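PDB 1VL1: 6-phosphogluconolactonase from Thermotoga maritima, which catalyses the hydrolysis of 6-phosphogluconolactone to 6-phosphogluconate, the second step in the oxidative stage of the pentose phosphate pathway. Local coordinates for residues D27-V30 with E31-T35; F69-R73 with I74-L78. All coordinates share one frame; numbering follows the deposited sequence.

Contact 1 of 2, residues D27-V30 with E31-T35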
ATOM      1  N   ASP A  27      10.632   5.368 -13.515  1.00 24.16           N
ATOM      2  CA  ASP A  27      10.709   6.821 -13.640  1.00 25.31           C
ATOM      3  C   ASP A  27       9.341   7.465 -13.860  1.00 24.63           C
ATOM      4  O   ASP A  27       9.033   8.457 -13.250  1.00 24.60           O
ATOM      5  CB  ASP A  27      11.683   7.221 -14.734  1.00 26.21           C
ATOM      6  CG  ASP A  27      13.139   7.007 -14.311  1.00 29.04           C
ATOM      7  OD1 ASP A  27      13.395   6.869 -13.087  1.00 34.15           O
ATOM      8  OD2 ASP A  27      14.065   6.913 -15.115  1.00 30.95           O
ATOM      9  N   PHE A  28       8.510   6.848 -14.686  1.00 23.93           N
ATOM     10  CA  PHE A  28       7.194   7.399 -14.963  1.00 23.65           C
ATOM     11  C   PHE A  28       6.335   7.369 -13.718  1.00 23.45           C
ATOM     12  O   PHE A  28       5.693   8.366 -13.354  1.00 24.89           O
ATOM     13  CB  PHE A  28       6.549   6.612 -16.065  1.00 23.46           C
ATOM     14  CG  PHE A  28       5.221   7.151 -16.508  1.00 22.82           C
ATOM     15  CD1 PHE A  28       5.131   8.132 -17.477  1.00 27.09           C
ATOM     16  CD2 PHE A  28       4.057   6.682 -15.928  1.00 25.89           C
ATOM     17  CE1 PHE A  28       3.900   8.604 -17.889  1.00 28.05           C
ATOM     18  CE2 PHE A  28       2.797   7.170 -16.358  1.00 23.75           C
ATOM     19  CZ  PHE A  28       2.731   8.117 -17.283  1.00 25.82           C
ATOM     20  N   VAL A  29       6.300   6.226 -13.049  1.00 22.82           N
ATOM     21  CA  VAL A  29       5.533   6.124 -11.821  1.00 21.63           C
ATOM     22  C   VAL A  29       5.988   7.129 -10.743  1.00 23.21           C
ATOM     23  O   VAL A  29       5.185   7.789 -10.086  1.00 23.44           O
ATOM     24  CB  VAL A  29       5.585   4.695 -11.265  1.00 21.24           C
ATOM     25  CG1 VAL A  29       4.928   4.564  -9.888  1.00 23.38           C
ATOM     26  CG2 VAL A  29       5.001   3.708 -12.314  1.00 22.85           C
ATOM     27  N   VAL A  30       7.282   7.229 -10.551  1.00 23.04           N
ATOM     28  CA  VAL A  30       7.792   8.126  -9.527  1.00 23.66           C
ATOM     29  C   VAL A  30       7.368   9.572  -9.844  1.00 23.48           C
ATOM     30  O   VAL A  30       6.937  10.280  -8.962  1.00 24.22           O
ATOM     31  CB  VAL A  30       9.326   7.988  -9.415  1.00 23.64           C
ATOM     32  CG1 VAL A  30       9.942   9.192  -8.651  1.00 25.07           C
ATOM     33  CG2 VAL A  30       9.657   6.692  -8.784  1.00 23.85           C
ATOM     34  N   GLU A  31       7.455   9.974 -11.101  1.00 24.77           N
ATOM     35  CA  GLU A  31       7.055  11.328 -11.537  1.00 24.13           C
ATOM     36  C   GLU A  31       5.562  11.594 -11.267  1.00 25.02           C
ATOM     37  O   GLU A  31       5.186  12.662 -10.799  1.00 24.17           O
ATOM     38  CB  GLU A  31       7.385  11.533 -13.031  1.00 24.43           C
ATOM     39  CG  GLU A  31       6.846  12.837 -13.617  1.00 26.44           C
ATOM     40  CD  GLU A  31       7.362  14.085 -12.908  1.00 31.27           C
ATOM     41  OE1 GLU A  31       8.324  14.008 -12.100  1.00 30.71           O
ATOM     42  OE2 GLU A  31       6.812  15.180 -13.203  1.00 38.40           O
ATOM     43  N   LYS A  32       4.707  10.620 -11.580  1.00 25.12           N
ATOM     44  CA  LYS A  32       3.280  10.747 -11.301  1.00 25.87           C
ATOM     45  C   LYS A  32       2.998  10.860  -9.810  1.00 25.24           C
ATOM     46  O   LYS A  32       2.183  11.687  -9.374  1.00 24.45           O
ATOM     47  CB  LYS A  32       2.533   9.537 -11.865  1.00 26.50           C
ATOM     48  CG  LYS A  32       2.469   9.527 -13.352  1.00 27.88           C
ATOM     49  CD  LYS A  32       1.340  10.478 -13.779  1.00 33.42           C
ATOM     50  CE  LYS A  32       1.008  10.432 -15.228  1.00 34.29           C
ATOM     51  NZ  LYS A  32       2.093  11.068 -16.023  1.00 39.35           N
ATOM     52  N   ILE A  33       3.684  10.040  -9.017  1.00 25.02           N
ATOM     53  CA  ILE A  33       3.512  10.092  -7.564  1.00 25.54           C
ATOM     54  C   ILE A  33       4.048  11.412  -7.020  1.00 25.25           C
ATOM     55  O   ILE A  33       3.409  12.086  -6.205  1.00 25.41           O
ATOM     56  CB  ILE A  33       4.190   8.887  -6.899  1.00 25.78           C
ATOM     57  CG1 ILE A  33       3.445   7.629  -7.318  1.00 25.60           C
ATOM     58  CG2 ILE A  33       4.136   9.017  -5.390  1.00 28.05           C
ATOM     59  CD1 ILE A  33       4.023   6.385  -6.760  1.00 26.25           C
ATOM     60  N   ARG A  34       5.209  11.801  -7.479  1.00 26.84           N
ATOM     61  CA  ARG A  34       5.753  13.087  -7.058  1.00 27.01           C
ATOM     62  C   ARG A  34       4.748  14.207  -7.279  1.00 26.95           C
ATOM     63  O   ARG A  34       4.512  15.032  -6.373  1.00 26.13           O
ATOM     64  CB  ARG A  34       7.083  13.408  -7.758  1.00 27.10           C
ATOM     65  CG  ARG A  34       7.639  14.778  -7.348  1.00 28.98           C
ATOM     66  CD  ARG A  34       8.720  15.318  -8.238  1.00 30.18           C
ATOM     67  NE  ARG A  34       8.198  15.665  -9.567  1.00 32.65           N
ATOM     68  CZ  ARG A  34       7.516  16.781  -9.850  1.00 35.21           C
ATOM     69  NH1 ARG A  34       7.205  17.682  -8.911  1.00 38.01           N
ATOM     70  NH2 ARG A  34       7.118  16.998 -11.084  1.00 35.61           N
ATOM     71  N   THR A  35       4.207  14.269  -8.499  1.00 26.32           N
ATOM     72  CA  THR A  35       3.287  15.341  -8.875  1.00 26.61           C
ATOM     73  C   THR A  35       2.063  15.370  -7.975  1.00 26.44           C
ATOM     74  O   THR A  35       1.650  16.446  -7.518  1.00 26.97           O
ATOM     75  CB  THR A  35       2.879  15.162 -10.340  1.00 27.33           C
ATOM     76  OG1 THR A  35       4.020  15.462 -11.145  1.00 28.62           O
ATOM     77  CG2 THR A  35       1.867  16.199 -10.758  1.00 28.45           C
TER
HETATM   78  O   HOH W   1       5.149  10.363 -15.456  1.00 33.05           O
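Lys32 reaches back one helical turn and wraps its chain against the ring of Phe28. Its CB lies close to the Phe28 and Val29 carbonyl oxygens. CG, set beside the backbone N (chi1 -71°), lies off-centre over the ring in a CH-pi contact, 4.3 Å from the centroid. The chain bends at chi2, and CE rests 3.5 Å from Phe28 CZ; a bend at chi4 leaves NZ near the same rim atom. There NZ gives a hydrogen bond to a water that in turn donates to Phe28 O, the oxygen that already accepts Lys32 N at 3.0 Å. This i to i+4 bond is one of four here in helix 25-43, which packs its buried side on the central sheet of a Rossmann-like fold: Val29 CG1 and Ile33 CD1 lie side by side at 3.7 Å, and the side chains touch Leu196 and Leu194 of strand 192-198, respectively. An alanine in place of Phe28 would probably leave the lysine chain without the surface it lies along and open a gap beside Tyr19 and Phe229. On a more exposed side Arg34 grips the Glu31 carboxylate side-on, NE to OE1 at 3.0 Å and NH2 to OE2 at 2.8 Å.

Contact 2 of 2, residues F69-R73 with I74-L78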
ATOM      1  N   PHE A  69      11.180  16.301  -0.767  1.00 22.87           N
ATOM      2  CA  PHE A  69       9.882  16.550  -0.122  1.00 22.54           C
ATOM      3  C   PHE A  69      10.110  17.102   1.269  1.00 21.26           C
ATOM      4  O   PHE A  69      11.214  16.910   1.866  1.00 19.89           O
ATOM      5  CB  PHE A  69       9.100  15.262   0.010  1.00 22.97           C
ATOM      6  CG  PHE A  69       8.592  14.699  -1.290  1.00 24.00           C
ATOM      7  CD1 PHE A  69       7.607  15.340  -1.991  1.00 27.62           C
ATOM      8  CD2 PHE A  69       9.054  13.466  -1.754  1.00 26.78           C
ATOM      9  CE1 PHE A  69       7.126  14.796  -3.186  1.00 27.45           C
ATOM     10  CE2 PHE A  69       8.563  12.912  -2.928  1.00 30.53           C
ATOM     11  CZ  PHE A  69       7.612  13.595  -3.654  1.00 26.98           C
ATOM     12  N   PRO A  70       9.117  17.812   1.813  1.00 20.25           N
ATOM     13  CA  PRO A  70       9.155  18.163   3.205  1.00 20.00           C
ATOM     14  C   PRO A  70       8.660  16.953   3.997  1.00 19.78           C
ATOM     15  O   PRO A  70       7.478  16.840   4.301  1.00 18.91           O
ATOM     16  CB  PRO A  70       8.205  19.351   3.286  1.00 19.46           C
ATOM     17  CG  PRO A  70       7.191  19.078   2.272  1.00 20.24           C
ATOM     18  CD  PRO A  70       7.886  18.312   1.153  1.00 20.60           C
ATOM     19  N   TRP A  71       9.570  16.032   4.316  1.00 19.51           N
ATOM     20  CA  TRP A  71       9.169  14.737   4.849  1.00 20.20           C
ATOM     21  C   TRP A  71       8.443  14.811   6.158  1.00 18.25           C
ATOM     22  O   TRP A  71       7.727  13.860   6.486  1.00 21.04           O
ATOM     23  CB  TRP A  71      10.398  13.875   5.046  1.00 21.19           C
ATOM     24  CG  TRP A  71      11.084  13.546   3.742  1.00 21.60           C
ATOM     25  CD1 TRP A  71      12.299  13.955   3.356  1.00 23.75           C
ATOM     26  CD2 TRP A  71      10.588  12.702   2.699  1.00 20.44           C
ATOM     27  NE1 TRP A  71      12.603  13.450   2.117  1.00 23.89           N
ATOM     28  CE2 TRP A  71      11.570  12.673   1.683  1.00 23.70           C
ATOM     29  CE3 TRP A  71       9.431  11.958   2.526  1.00 21.57           C
ATOM     30  CZ2 TRP A  71      11.422  11.920   0.510  1.00 23.65           C
ATOM     31  CZ3 TRP A  71       9.272  11.211   1.371  1.00 22.02           C
ATOM     32  CH2 TRP A  71      10.276  11.191   0.375  1.00 23.95           C
ATOM     33  N   ASN A  72       8.729  15.818   6.966  1.00 18.03           N
ATOM     34  CA  ASN A  72       7.970  16.033   8.197  1.00 18.83           C
ATOM     35  C   ASN A  72       6.475  16.228   8.007  1.00 18.72           C
ATOM     36  O   ASN A  72       5.721  16.109   8.960  1.00 19.43           O
ATOM     37  CB  ASN A  72       8.508  17.180   9.004  1.00 18.83           C
ATOM     38  CG  ASN A  72       8.451  18.523   8.284  1.00 19.64           C
ATOM     39  OD1 ASN A  72       8.945  18.652   7.173  1.00 20.89           O
ATOM     40  ND2 ASN A  72       7.868  19.534   8.933  1.00 18.74           N
ATOM     41  N   ARG A  73       6.042  16.546   6.798  1.00 18.24           N
ATOM     42  CA  ARG A  73       4.597  16.756   6.512  1.00 17.90           C
ATOM     43  C   ARG A  73       3.988  15.502   5.915  1.00 19.25           C
ATOM     44  O   ARG A  73       2.804  15.481   5.587  1.00 20.81           O
ATOM     45  CB  ARG A  73       4.478  17.916   5.534  1.00 17.14           C
ATOM     46  CG  ARG A  73       4.888  19.233   6.160  1.00 16.17           C
ATOM     47  CD  ARG A  73       4.876  20.410   5.208  1.00 18.49           C
ATOM     48  NE  ARG A  73       3.542  20.562   4.615  1.00 17.18           N
ATOM     49  CZ  ARG A  73       3.308  21.092   3.425  1.00 18.21           C
ATOM     50  NH1 ARG A  73       4.286  21.616   2.700  1.00 18.22           N
ATOM     51  NH2 ARG A  73       2.065  21.182   2.979  1.00 20.25           N
ATOM     52  N   ILE A  74       4.765  14.438   5.759  1.00 19.27           N
ATOM     53  CA  ILE A  74       4.246  13.227   5.133  1.00 18.68           C
ATOM     54  C   ILE A  74       4.212  12.078   6.106  1.00 20.90           C
ATOM     55  O   ILE A  74       5.230  11.748   6.694  1.00 20.00           O
ATOM     56  CB  ILE A  74       5.034  12.832   3.871  1.00 19.10           C
ATOM     57  CG1 ILE A  74       5.096  14.022   2.890  1.00 20.49           C
ATOM     58  CG2 ILE A  74       4.398  11.604   3.236  1.00 19.55           C
ATOM     59  CD1 ILE A  74       6.159  13.882   1.809  1.00 20.44           C
ATOM     60  N   HIS A  75       3.025  11.502   6.309  1.00 21.26           N
ATOM     61  CA  HIS A  75       2.846  10.334   7.224  1.00 20.71           C
ATOM     62  C   HIS A  75       2.616   9.067   6.453  1.00 22.63           C
ATOM     63  O   HIS A  75       1.785   9.047   5.516  1.00 22.71           O
ATOM     64  CB  HIS A  75       1.682  10.599   8.170  1.00 22.37           C
ATOM     65  CG  HIS A  75       1.914  11.767   9.062  1.00 21.27           C
ATOM     66  ND1 HIS A  75       2.121  11.644  10.414  1.00 27.88           N
ATOM     67  CD2 HIS A  75       2.018  13.083   8.772  1.00 27.22           C
ATOM     68  CE1 HIS A  75       2.360  12.839  10.920  1.00 26.27           C
ATOM     69  NE2 HIS A  75       2.299  13.728   9.948  1.00 28.21           N
ATOM     70  N   PHE A  76       3.328   7.997   6.825  1.00 22.95           N
ATOM     71  CA  PHE A  76       3.283   6.765   6.051  1.00 22.75           C
ATOM     72  C   PHE A  76       2.695   5.606   6.898  1.00 22.37           C
ATOM     73  O   PHE A  76       2.971   5.525   8.070  1.00 24.34           O
ATOM     74  CB  PHE A  76       4.713   6.353   5.577  1.00 23.98           C
ATOM     75  CG  PHE A  76       5.285   7.255   4.492  1.00 24.01           C
ATOM     76  CD1 PHE A  76       4.829   7.152   3.198  1.00 21.98           C
ATOM     77  CD2 PHE A  76       6.216   8.217   4.779  1.00 27.54           C
ATOM     78  CE1 PHE A  76       5.330   7.950   2.188  1.00 24.26           C
ATOM     79  CE2 PHE A  76       6.720   9.032   3.747  1.00 27.63           C
ATOM     80  CZ  PHE A  76       6.269   8.882   2.490  1.00 24.78           C
ATOM     81  N   PHE A  77       1.933   4.738   6.240  1.00 21.44           N
ATOM     82  CA  PHE A  77       1.310   3.592   6.868  1.00 23.09           C
ATOM     83  C   PHE A  77       1.514   2.375   6.018  1.00 23.04           C
ATOM     84  O   PHE A  77       1.328   2.445   4.806  1.00 26.01           O
ATOM     85  CB  PHE A  77      -0.206   3.832   7.004  1.00 22.74           C
ATOM     86  CG  PHE A  77      -0.550   5.097   7.723  1.00 23.63           C
ATOM     87  CD1 PHE A  77      -0.525   6.319   7.059  1.00 24.88           C
ATOM     88  CD2 PHE A  77      -0.912   5.072   9.027  1.00 25.39           C
ATOM     89  CE1 PHE A  77      -0.780   7.480   7.721  1.00 24.45           C
ATOM     90  CE2 PHE A  77      -1.185   6.261   9.715  1.00 22.42           C
ATOM     91  CZ  PHE A  77      -1.143   7.445   9.054  1.00 24.03           C
ATOM     92  N   LEU A  78       1.899   1.234   6.575  1.00 23.04           N
ATOM     93  CA  LEU A  78       1.878  -0.001   5.779  1.00 21.63           C
ATOM     94  C   LEU A  78       0.470  -0.478   5.461  1.00 20.85           C
ATOM     95  O   LEU A  78      -0.397  -0.419   6.333  1.00 22.45           O
ATOM     96  CB  LEU A  78       2.567  -1.101   6.552  1.00 22.02           C
ATOM     97  CG  LEU A  78       4.062  -1.156   6.305  1.00 25.68           C
ATOM     98  CD1 LEU A  78       4.819   0.140   6.383  1.00 28.58           C
ATOM     99  CD2 LEU A  78       4.602  -2.164   7.240  1.00 24.56           C
TER
HETATM  100  O   HOH W   2       3.442  16.752   9.893  1.00 28.47           O
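Ile74 CD1 sits where two aromatic residues converge, 3.7 Å from Phe69 CB and 3.9 Å from Trp71 CE3. The isoleucine gets there by turning CG1 beside its own backbone N (chi1 -54°) and then extending, which carries CD1 back from the strand toward the preceding turn. It meets both ring systems obliquely. Phe69 and Trp71 also pack on each other: CB of Phe69 lies over the centre of the indole, while Trp71 CZ2 comes to the edge of the phenyl ring, in its plane. Trp71, with CG likewise beside the backbone N (chi1 -65°), swings the six-membered part of the indole forward along the strand. There CZ3 meets Phe76 CZ at 4.0 Å, rim against rim, each atom near the plane of the other ring. Ala104 and Ile106 add to the packing around the indole, and Met37 of helix 25-43 touches both Phe69 and Ile74.

The backbone beneath is tightly turned. Pro70 is the centre of an inverse gamma turn, and a short 3-10 segment, 71-73, follows. Ile74 N donates to Trp71 O at 3.1 Å, approaching from above the carbonyl plane with a C=O...N angle of only 110°. Farther out, a water O lies 3.2 Å from His75 NE2 and sits close to Asn72 O, at a rather short 2.5 Å. The guanidinium of Arg73 finds its partners elsewhere: NE hydrogen-bonds Asp45 O, and NH2 hydrogen-bonds Leu41 O and Lys44 O, tying the turn to the end of helix 25-43 and the loop beyond it. Ile74 then enters strand 74-82, which runs parallel to strand 47-51, so this turn completes the right-handed beta-alpha-beta crossover through helix 57-64, the repeating connection of a Rossmann-like fold.

In the fold
Contacts 1 and 2 follow each other along the chain, their centres 16 Å apart, and helix 25-43 brings them together. Contact 1 is a run of turns within that helix; contact 2 leads into strand 74-82 after strand 47-51 and helix 57-64 have intervened. They touch directly where Arg34 CG of contact 1 packs 3.9 Å from Phe69 CZ of contact 2, so the arginine whose charged end is paired within its own helix also offers its aliphatic part to the turn. Helix 57-64 lies against contact 1 as well, through Val60, Lys63 and Leu64, and leads onward to segment 69-73. Helix 25-43 thus carries contact 1 and supplies Met37 to contact 2.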